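Local structure of HNH nuclease domain-containing protein (Streptomyces coelicolor, 5ZMO) at residues 28-36 with 77-87. The protein is part of a probable Type IV restriction endonuclease, and this piece, its sulfur-binding domain, recognises phosphorothioated DNA. Residues are numbered along the deposited sequence; the frame is centred on the assembly and turned at random.
Sequences HRPVLLLWA and PFWALVRDDLW. With nucleotides of chain B.
R29 and D84 join the two segments by a salt bridge set directly against DNA: the guanidinium lies nearly coplanar with the carboxylate, 4° apart, while C5' of DG3 of chain B sits over one guanidinium face, toward its rim. NH2 of R29 reaches OD2 of D84 on its syn side at 2.9 Å, fairly straight at 151°. NH1 makes a further hydrogen bond to a modified unit of the bound partner, probably the phosphorothioated nucleotide. A bend at chi3 turns the guanidinium to D84. Nearer the backbone, CG of R29 lies 3.6 Å from CB of P77, and CD1 of L81 packs on the same CG at 3.5 Å. With an alanine in place of R29, D84 would probably lose its charge partner beside the DNA, and a gap would be likely to open against P77 and L81.

Below this polar edge the contact turns apolar. L32 puts its CG anti to the backbone N (chi1 -172°), and its CD2 branch packs 3.5 Å from CD2 of L81 and stands over a face of the W87 indole, near CZ2. One turn on, CB of A36 meets the edge of the same indole, 3.8 Å from CZ3. CD1 of L33 lies against CD1 of L81 and, more loosely, CD1 of L86, whose backbone N closes the Schellman motif ending helix 70-83 by bonding to L81 O; helix 9-14 packs against L86.

The two helix segments cross almost at right angles; P77 sits against H28, CD to CB 3.7 Å. A80 brings its CB to 3.6 Å from O5' of DG3 of chain B, and this helix crossing thereby forms part of the DNA-binding surface of the sulfur-binding domain.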
loop_
_atom_site.group_PDB
_atom_site.type_symbol
_atom_site.label_atom_id
_atom_site.label_comp_id
_atom_site.label_asym_id
_atom_site.label_seq_id
_atom_site.Cartn_x
_atom_site.Cartn_y
_atom_site.Cartn_z
ATOM N N HIS A 28 4.968 4.753 -4.783
ATOM C CA HIS A 28 4.125 3.535 -4.970
ATOM C C HIS A 28 3.830 2.824 -3.655
ATOM O O HIS A 28 2.678 2.606 -3.287
ATOM C CB HIS A 28 4.746 2.587 -5.929
ATOM C CG HIS A 28 4.999 3.169 -7.284
ATOM N ND1 HIS A 28 5.863 4.228 -7.479
ATOM C CD2 HIS A 28 4.562 2.817 -8.507
ATOM C CE1 HIS A 28 5.886 4.541 -8.758
ATOM N NE2 HIS A 28 5.132 3.685 -9.413
ATOM N N ARG A 29 4.894 2.527 -2.879
ATOM C CA ARG A 29 4.733 1.850 -1.596
ATOM C C ARG A 29 4.045 2.701 -0.568
ATOM O O ARG A 29 3.143 2.188 0.103
ATOM C CB ARG A 29 6.062 1.200 -1.138
ATOM C CG ARG A 29 6.282 -0.126 -1.858
ATOM C CD ARG A 29 7.626 -0.727 -1.425
ATOM N NE ARG A 29 8.740 -0.094 -2.094
ATOM C CZ ARG A 29 10.024 -0.197 -1.670
ATOM N NH1 ARG A 29 10.994 0.429 -2.314
ATOM N NH2 ARG A 29 10.330 -0.873 -0.569
ATOM N N PRO A 30 4.452 3.990 -0.401
ATOM C CA PRO A 30 3.757 4.883 0.468
ATOM C C PRO A 30 2.262 5.010 0.185
ATOM O O PRO A 30 1.456 4.981 1.169
ATOM C CB PRO A 30 4.502 6.228 0.282
ATOM C CG PRO A 30 5.943 5.736 0.020
ATOM C CD PRO A 30 5.752 4.560 -0.827
ATOM N N VAL A 31 1.913 5.066 -1.075
ATOM C CA VAL A 31 0.460 5.183 -1.429
ATOM C C VAL A 31 -0.299 3.878 -1.053
ATOM O O VAL A 31 -1.346 3.923 -0.440
ATOM C CB VAL A 31 0.270 5.543 -2.897
ATOM C CG1 VAL A 31 -1.162 5.286 -3.400
ATOM C CG2 VAL A 31 0.683 6.974 -3.134
ATOM N N LEU A 32 0.203 2.723 -1.423
ATOM C CA LEU A 32 -0.466 1.488 -1.060
ATOM C C LEU A 32 -0.557 1.267 0.425
ATOM O O LEU A 32 -1.679 0.858 0.954
ATOM C CB LEU A 32 0.160 0.306 -1.795
ATOM C CG LEU A 32 -0.596 -1.004 -1.639
ATOM C CD1 LEU A 32 -2.012 -0.923 -2.075
ATOM C CD2 LEU A 32 0.138 -2.087 -2.423
ATOM N N LEU A 33 0.542 1.566 1.158
ATOM C CA LEU A 33 0.481 1.469 2.633
ATOM C C LEU A 33 -0.551 2.412 3.231
ATOM O O LEU A 33 -1.309 2.008 4.122
ATOM C CB LEU A 33 1.824 1.741 3.328
ATOM C CG LEU A 33 2.802 0.604 3.077
ATOM C CD1 LEU A 33 4.221 1.069 3.384
ATOM C CD2 LEU A 33 2.466 -0.599 3.863
ATOM N N LEU A 34 -0.521 3.684 2.839
ATOM C CA LEU A 34 -1.577 4.622 3.373
ATOM C C LEU A 34 -3.011 4.172 3.101
ATOM O O LEU A 34 -3.909 4.263 3.981
ATOM C CB LEU A 34 -1.336 6.025 2.825
ATOM C CG LEU A 34 -0.261 6.888 3.463
ATOM C CD1 LEU A 34 -0.070 8.156 2.643
ATOM C CD2 LEU A 34 -0.685 7.271 4.856
ATOM N N TRP A 35 -3.236 3.629 1.919
ATOM C CA TRP A 35 -4.547 3.143 1.523
ATOM C C TRP A 35 -4.897 1.983 2.420
ATOM O O TRP A 35 -6.019 1.919 2.970
ATOM C CB TRP A 35 -4.586 2.754 0.065
ATOM C CG TRP A 35 -5.874 2.174 -0.345
ATOM C CD1 TRP A 35 -7.042 2.846 -0.660
ATOM C CD2 TRP A 35 -6.179 0.776 -0.473
ATOM N NE1 TRP A 35 -8.021 1.962 -0.971
ATOM C CE2 TRP A 35 -7.545 0.689 -0.854
ATOM C CE3 TRP A 35 -5.447 -0.407 -0.271
ATOM C CZ2 TRP A 35 -8.169 -0.523 -1.077
ATOM C CZ3 TRP A 35 -6.086 -1.630 -0.506
ATOM C CH2 TRP A 35 -7.426 -1.664 -0.877
ATOM N N ALA A 36 -3.946 1.050 2.571
ATOM C CA ALA A 36 -4.218 -0.142 3.431
ATOM C C ALA A 36 -4.504 0.207 4.913
ATOM O O ALA A 36 -5.333 -0.422 5.570
ATOM C CB ALA A 36 -3.084 -1.132 3.347
ATOM N N PRO A 77 4.056 -2.150 -5.975
ATOM C CA PRO A 77 4.021 -2.294 -4.477
ATOM C C PRO A 77 3.153 -3.469 -4.032
ATOM O O PRO A 77 3.395 -4.023 -2.975
ATOM C CB PRO A 77 3.448 -0.954 -3.987
ATOM C CG PRO A 77 2.660 -0.461 -5.171
ATOM C CD PRO A 77 3.445 -0.886 -6.421
ATOM N N PHE A 78 2.152 -3.832 -4.829
ATOM C CA PHE A 78 1.255 -4.961 -4.536
ATOM C C PHE A 78 2.033 -6.229 -4.321
ATOM O O PHE A 78 1.641 -7.074 -3.528
ATOM C CB PHE A 78 0.235 -5.111 -5.639
ATOM C CG PHE A 78 -0.829 -6.105 -5.369
ATOM C CD1 PHE A 78 -1.955 -5.737 -4.639
ATOM C CD2 PHE A 78 -0.714 -7.405 -5.829
ATOM C CE1 PHE A 78 -2.972 -6.658 -4.425
ATOM C CE2 PHE A 78 -1.696 -8.320 -5.606
ATOM C CZ PHE A 78 -2.844 -7.948 -4.870
ATOM N N TRP A 79 3.138 -6.346 -5.038
ATOM C CA TRP A 79 4.103 -7.435 -4.825
ATOM C C TRP A 79 5.286 -7.129 -3.961
ATOM O O TRP A 79 5.619 -7.905 -3.057
ATOM C CB TRP A 79 4.629 -7.855 -6.219
ATOM C CG TRP A 79 5.509 -9.121 -6.182
ATOM C CD1 TRP A 79 6.861 -9.162 -6.423
ATOM C CD2 TRP A 79 5.088 -10.463 -6.044
ATOM N NE1 TRP A 79 7.308 -10.446 -6.314
ATOM C CE2 TRP A 79 6.254 -11.277 -6.147
ATOM C CE3 TRP A 79 3.870 -11.074 -5.817
ATOM C CZ2 TRP A 79 6.209 -12.640 -6.017
ATOM C CZ3 TRP A 79 3.832 -12.459 -5.696
ATOM C CH2 TRP A 79 4.994 -13.207 -5.801
ATOM N N ALA A 80 5.887 -5.960 -4.131
ATOM C CA ALA A 80 7.132 -5.594 -3.453
ATOM C C ALA A 80 7.004 -5.432 -1.967
ATOM O O ALA A 80 7.954 -5.672 -1.249
ATOM C CB ALA A 80 7.722 -4.347 -4.024
ATOM N N LEU A 81 5.838 -5.004 -1.487
ATOM C CA LEU A 81 5.627 -4.958 -0.046
ATOM C C LEU A 81 5.758 -6.323 0.712
ATOM O O LEU A 81 6.008 -6.362 1.948
ATOM C CB LEU A 81 4.269 -4.343 0.243
ATOM C CG LEU A 81 4.003 -2.867 0.538
ATOM C CD1 LEU A 81 5.144 -1.958 0.956
ATOM C CD2 LEU A 81 2.877 -2.230 -0.173
ATOM N N VAL A 82 5.539 -7.441 0.041
ATOM C CA VAL A 82 5.795 -8.793 0.633
ATOM C C VAL A 82 7.216 -8.846 1.149
ATOM O O VAL A 82 7.503 -9.156 2.376
ATOM C CB VAL A 82 5.473 -9.943 -0.374
ATOM C CG1 VAL A 82 5.874 -11.324 0.194
ATOM C CG2 VAL A 82 4.001 -9.917 -0.727
ATOM N N ARG A 83 8.153 -8.452 0.297
ATOM C CA ARG A 83 9.590 -8.402 0.676
ATOM C C ARG A 83 9.921 -7.474 1.845
ATOM O O ARG A 83 10.857 -7.742 2.610
ATOM C CB ARG A 83 10.500 -8.062 -0.528
ATOM C CG ARG A 83 11.457 -9.159 -0.976
ATOM C CD ARG A 83 12.728 -8.625 -1.660
ATOM N NE ARG A 83 13.624 -9.727 -2.056
ATOM C CZ ARG A 83 13.447 -10.523 -3.123
ATOM N NH1 ARG A 83 14.324 -11.502 -3.369
ATOM N NH2 ARG A 83 12.405 -10.357 -3.952
ATOM N N ASP A 84 9.149 -6.387 2.018
ATOM C CA ASP A 84 9.300 -5.493 3.152
ATOM C C ASP A 84 8.613 -5.975 4.457
ATOM O O ASP A 84 8.602 -5.217 5.431
ATOM C CB ASP A 84 8.704 -4.111 2.816
ATOM C CG ASP A 84 9.469 -3.385 1.742
ATOM O OD1 ASP A 84 10.711 -3.219 1.868
ATOM O OD2 ASP A 84 8.812 -2.923 0.791
ATOM N N ASP A 85 8.109 -7.195 4.475
ATOM C CA ASP A 85 7.461 -7.830 5.640
ATOM C C ASP A 85 6.226 -7.057 6.041
ATOM O O ASP A 85 5.899 -7.040 7.226
ATOM C CB ASP A 85 8.412 -7.966 6.853
ATOM C CG ASP A 85 9.658 -8.783 6.526
ATOM O OD1 ASP A 85 9.535 -9.731 5.713
ATOM O OD2 ASP A 85 10.750 -8.467 7.055
ATOM N N LEU A 86 5.554 -6.444 5.068
ATOM C CA LEU A 86 4.355 -5.610 5.338
ATOM C C LEU A 86 3.109 -6.073 4.635
ATOM O O LEU A 86 2.046 -5.408 4.697
ATOM C CB LEU A 86 4.699 -4.177 4.937
ATOM C CG LEU A 86 5.611 -3.436 5.883
ATOM C CD1 LEU A 86 6.225 -2.194 5.235
ATOM C CD2 LEU A 86 4.769 -3.084 7.137
ATOM N N TRP A 87 3.184 -7.200 3.946
ATOM C CA TRP A 87 2.141 -7.557 3.003
ATOM C C TRP A 87 2.077 -9.046 2.725
ATOM O O TRP A 87 3.107 -9.703 2.780
ATOM C CB TRP A 87 2.351 -6.754 1.733
ATOM C CG TRP A 87 1.245 -6.582 0.787
ATOM C CD1 TRP A 87 1.173 -7.137 -0.474
ATOM C CD2 TRP A 87 0.105 -5.734 0.895
ATOM N NE1 TRP A 87 0.064 -6.725 -1.117
ATOM C CE2 TRP A 87 -0.597 -5.817 -0.332
ATOM C CE3 TRP A 87 -0.386 -4.867 1.897
ATOM C CZ2 TRP A 87 -1.778 -5.131 -0.575
ATOM C CZ3 TRP A 87 -1.528 -4.147 1.638
ATOM C CH2 TRP A 87 -2.223 -4.269 0.391
ATOM P P DG B 3 11.902 -5.441 -4.719
ATOM O OP1 DG B 3 12.040 -5.597 -3.261
ATOM O OP2 DG B 3 11.287 -6.494 -5.525
ATOM O "O5'" DG B 3 11.169 -4.049 -4.922
ATOM C "C5'" DG B 3 11.641 -2.814 -4.287
ATOM C "C4'" DG B 3 11.561 -1.689 -5.297
ATOM O "O4'" DG B 3 12.610 -1.844 -6.290
ATOM C "C3'" DG B 3 10.258 -1.654 -6.112
ATOM O "O3'" DG B 3 10.039 -0.299 -6.512
ATOM C "C2'" DG B 3 10.628 -2.400 -7.381
ATOM C "C1'" DG B 3 12.023 -1.870 -7.606
ATOM N N9 DG B 3 12.883 -2.681 -8.468
ATOM C C8 DG B 3 12.884 -4.044 -8.613
ATOM N N7 DG B 3 13.827 -4.471 -9.419
ATOM C C5 DG B 3 14.489 -3.321 -9.818
ATOM C C6 DG B 3 15.575 -3.150 -10.725
ATOM O O6 DG B 3 16.224 -4.022 -11.313
ATOM N N1 DG B 3 15.932 -1.814 -10.848
ATOM C C2 DG B 3 15.283 -0.763 -10.237
ATOM N N2 DG B 3 15.795 0.459 -10.446
ATOM N N3 DG B 3 14.283 -0.912 -9.383
ATOM C C4 DG B 3 13.928 -2.206 -9.239
#